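Local coordinates for protein endo-alpha-(1->5)-L-arabinanase (Bacillus licheniformis, PDB 6B7K) that probably cleaves internal alpha-1,5-arabinofuranosidic linkages in arabinan as a calcium-containing family 43 glycoside hydrolase, at residues D148-L153 and L167-M172. Sequence-based numbering, arbitrary orientation.
Sequences DGNPWL and LDKNTM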
ATOM      1  N   ASP A 148      16.817  11.536   6.281  1.00 53.23           N
ATOM      2  CA  ASP A 148      16.897  12.827   6.949  1.00 53.60           C
ATOM      3  C   ASP A 148      15.607  13.201   7.669  1.00 51.04           C
ATOM      4  O   ASP A 148      15.564  14.249   8.320  1.00 52.86           O
ATOM      5  CB  ASP A 148      17.253  13.924   5.938  1.00 54.70           C
ATOM      6  CG  ASP A 148      18.593  13.691   5.273  1.00 57.07           C
ATOM      7  OD1 ASP A 148      19.462  13.043   5.893  1.00 58.44           O
ATOM      8  OD2 ASP A 148      18.780  14.159   4.129  1.00 58.08           O
ATOM      9  N   GLY A 149      14.561  12.386   7.560  1.00 47.36           N
ATOM     10  CA  GLY A 149      13.337  12.621   8.299  1.00 45.01           C
ATOM     11  C   GLY A 149      12.271  13.417   7.580  1.00 43.44           C
ATOM     12  O   GLY A 149      11.406  14.001   8.242  1.00 42.40           O
ATOM     13  N   ASN A 150      12.296  13.460   6.249  1.00 43.67           N
ATOM     14  CA  ASN A 150      11.283  14.230   5.549  1.00 43.31           C
ATOM     15  C   ASN A 150      10.319  13.311   4.809  1.00 41.67           C
ATOM     16  O   ASN A 150      10.736  12.277   4.274  1.00 41.65           O
ATOM     17  CB  ASN A 150      11.923  15.208   4.559  1.00 45.29           C
ATOM     18  CG  ASN A 150      12.728  16.287   5.254  1.00 47.66           C
ATOM     19  OD1 ASN A 150      12.168  17.188   5.879  1.00 48.00           O
ATOM     20  ND2 ASN A 150      14.050  16.200   5.151  1.00 49.32           N
ATOM     21  N   PRO A 151       9.036  13.658   4.763  1.00 40.25           N
ATOM     22  CA  PRO A 151       8.035  12.732   4.227  1.00 38.56           C
ATOM     23  C   PRO A 151       7.985  12.716   2.706  1.00 39.49           C
ATOM     24  O   PRO A 151       8.183  13.732   2.035  1.00 40.27           O
ATOM     25  CB  PRO A 151       6.724  13.270   4.808  1.00 36.87           C
ATOM     26  CG  PRO A 151       6.964  14.730   4.925  1.00 38.30           C
ATOM     27  CD  PRO A 151       8.422  14.896   5.274  1.00 40.15           C
ATOM     28  N   TRP A 152       7.709  11.526   2.174  1.00 39.43           N
ATOM     29  CA  TRP A 152       7.473  11.309   0.754  1.00 39.67           C
ATOM     30  C   TRP A 152       6.246  10.422   0.589  1.00 38.95           C
ATOM     31  O   TRP A 152       5.880   9.659   1.489  1.00 38.02           O
ATOM     32  CB  TRP A 152       8.673  10.646   0.062  1.00 39.56           C
ATOM     33  CG  TRP A 152       9.937  11.445   0.089  1.00 40.39           C
ATOM     34  CD1 TRP A 152      10.706  11.724   1.180  1.00 40.52           C
ATOM     35  CD2 TRP A 152      10.598  12.042  -1.032  1.00 41.61           C
ATOM     36  NE1 TRP A 152      11.797  12.470   0.809  1.00 42.21           N
ATOM     37  CE2 TRP A 152      11.755  12.678  -0.543  1.00 42.77           C
ATOM     38  CE3 TRP A 152      10.322  12.105  -2.401  1.00 42.22           C
ATOM     39  CZ2 TRP A 152      12.634  13.370  -1.373  1.00 44.71           C
ATOM     40  CZ3 TRP A 152      11.195  12.793  -3.223  1.00 44.10           C
ATOM     41  CH2 TRP A 152      12.337  13.416  -2.706  1.00 45.37           C
ATOM     42  N   LEU A 153       5.612  10.521  -0.578  1.00 39.31           N
ATOM     43  CA  LEU A 153       4.447   9.707  -0.904  1.00 38.72           C
ATOM     44  C   LEU A 153       4.675   9.027  -2.246  1.00 40.00           C
ATOM     45  O   LEU A 153       4.894   9.700  -3.258  1.00 41.10           O
ATOM     46  CB  LEU A 153       3.167  10.549  -0.944  1.00 38.27           C
ATOM     47  CG  LEU A 153       1.875   9.759  -1.172  1.00 36.75           C
ATOM     48  CD1 LEU A 153       1.517   8.952   0.065  1.00 35.07           C
ATOM     49  CD2 LEU A 153       0.726  10.675  -1.575  1.00 37.27           C
ATOM     50  N   LEU A 167       6.626  15.382   0.228  1.00 42.72           N
ATOM     51  CA  LEU A 167       5.625  16.056   1.036  1.00 43.53           C
ATOM     52  C   LEU A 167       6.313  17.034   1.979  1.00 44.49           C
ATOM     53  O   LEU A 167       7.430  16.788   2.443  1.00 44.19           O
ATOM     54  CB  LEU A 167       4.796  15.052   1.845  1.00 42.64           C
ATOM     55  CG  LEU A 167       4.264  13.826   1.096  1.00 42.80           C
ATOM     56  CD1 LEU A 167       3.659  12.827   2.064  1.00 41.78           C
ATOM     57  CD2 LEU A 167       3.245  14.229   0.044  1.00 44.35           C
ATOM     58  N   ASP A 168       5.645  18.150   2.251  1.00 45.95           N
ATOM     59  CA  ASP A 168       6.145  19.120   3.213  1.00 46.79           C
ATOM     60  C   ASP A 168       5.616  18.779   4.599  1.00 45.09           C
ATOM     61  O   ASP A 168       4.467  18.351   4.748  1.00 45.32           O
ATOM     62  CB  ASP A 168       5.742  20.544   2.818  1.00 49.63           C
ATOM     63  CG  ASP A 168       4.240  20.751   2.822  1.00 51.05           C
ATOM     64  OD1 ASP A 168       3.674  20.996   3.908  1.00 51.04           O
ATOM     65  OD2 ASP A 168       3.624  20.673   1.737  1.00 52.12           O
ATOM     66  N   LYS A 169       6.465  18.964   5.616  1.00 43.57           N
ATOM     67  CA  LYS A 169       6.097  18.567   6.972  1.00 42.60           C
ATOM     68  C   LYS A 169       4.839  19.265   7.469  1.00 42.44           C
ATOM     69  O   LYS A 169       4.184  18.752   8.382  1.00 41.74           O
ATOM     70  CB  LYS A 169       7.245  18.847   7.946  1.00 42.77           C
ATOM     71  CG  LYS A 169       8.464  17.950   7.781  1.00 42.14           C
ATOM     72  CD  LYS A 169       9.153  17.712   9.124  1.00 41.86           C
ATOM     73  CE  LYS A 169       9.411  19.015   9.870  1.00 43.10           C
ATOM     74  NZ  LYS A 169       9.893  18.773  11.261  1.00 42.81           N
ATOM     75  N   ASN A 170       4.480  20.411   6.887  1.00 43.49           N
ATOM     76  CA  ASN A 170       3.355  21.193   7.392  1.00 44.74           C
ATOM     77  C   ASN A 170       2.016  20.623   6.934  1.00 45.52           C
ATOM     78  O   ASN A 170       1.150  20.307   7.758  1.00 45.34           O
ATOM     79  CB  ASN A 170       3.495  22.653   6.952  1.00 46.11           C
ATOM     80  CG  ASN A 170       4.724  23.325   7.538  1.00 46.00           C
ATOM     81  OD1 ASN A 170       5.101  23.067   8.683  1.00 45.20           O
ATOM     82  ND2 ASN A 170       5.355  24.191   6.754  1.00 46.77           N
ATOM     83  N   THR A 171       1.823  20.496   5.621  1.00 46.35           N
ATOM     84  CA  THR A 171       0.533  20.082   5.085  1.00 47.27           C
ATOM     85  C   THR A 171       0.423  18.582   4.858  1.00 46.08           C
ATOM     86  O   THR A 171      -0.697  18.078   4.698  1.00 45.94           O
ATOM     87  CB  THR A 171       0.248  20.797   3.759  1.00 49.37           C
ATOM     88  OG1 THR A 171       1.141  20.310   2.748  1.00 49.87           O
ATOM     89  CG2 THR A 171       0.430  22.298   3.913  1.00 50.44           C
ATOM     90  N   MET A 172       1.547  17.864   4.840  1.00 44.97           N
ATOM     91  CA  MET A 172       1.571  16.441   4.497  1.00 43.13           C
ATOM     92  C   MET A 172       0.888  16.197   3.155  1.00 43.40           C
ATOM     93  O   MET A 172       0.203  15.193   2.948  1.00 43.27           O
ATOM     94  CB  MET A 172       0.943  15.595   5.605  1.00 42.21           C
ATOM     95  CG  MET A 172       1.715  15.640   6.916  1.00 41.46           C
ATOM     96  SD  MET A 172       3.430  15.104   6.727  1.00 40.74           S
ATOM     97  CE  MET A 172       3.215  13.340   6.488  1.00 39.12           C
TER
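Strand 151-155 meets L167 and the turn that follows it in one blade of the five-bladed beta-propeller fold of family 43. A single hydrogen bond ties the two segments here: L167 N donates to P151 O (2.9 Å, N-H...O 159°), approaching from above the carbonyl plane. L167 carries most of its side of the contact. Its CB sits against P151 O (3.6 Å) and P151 CG, the two side chains crossing obliquely. With CG anti to the carbonyl carbon (chi1 -47°), the branch turns along the neighbouring strand, L167 CG lying 3.9 Å from L153 N. L167 CD1 and CD2 are each 3.8 Å from L153 CB. M172, bent at chi2 and chi3, brings CE to 3.9 Å from P151 CB, while the K169 side chain crosses the ring at about a right angle, its CG 4.0 Å from P151 CD. L143 of strand 142-145 and Y88 also touch P151. In the turn, D168 OD1 accepts from T171 N (2.6 Å), an Asx motif; OD2 separately accepts from T171 OG1. Both use syn lone pairs. As P151 has no N-H to offer, L167 O, which would accept in a hydrogen-bonded antiparallel pair, faces ring carbons CG and CD instead, leaving one bond and otherwise side-chain packing.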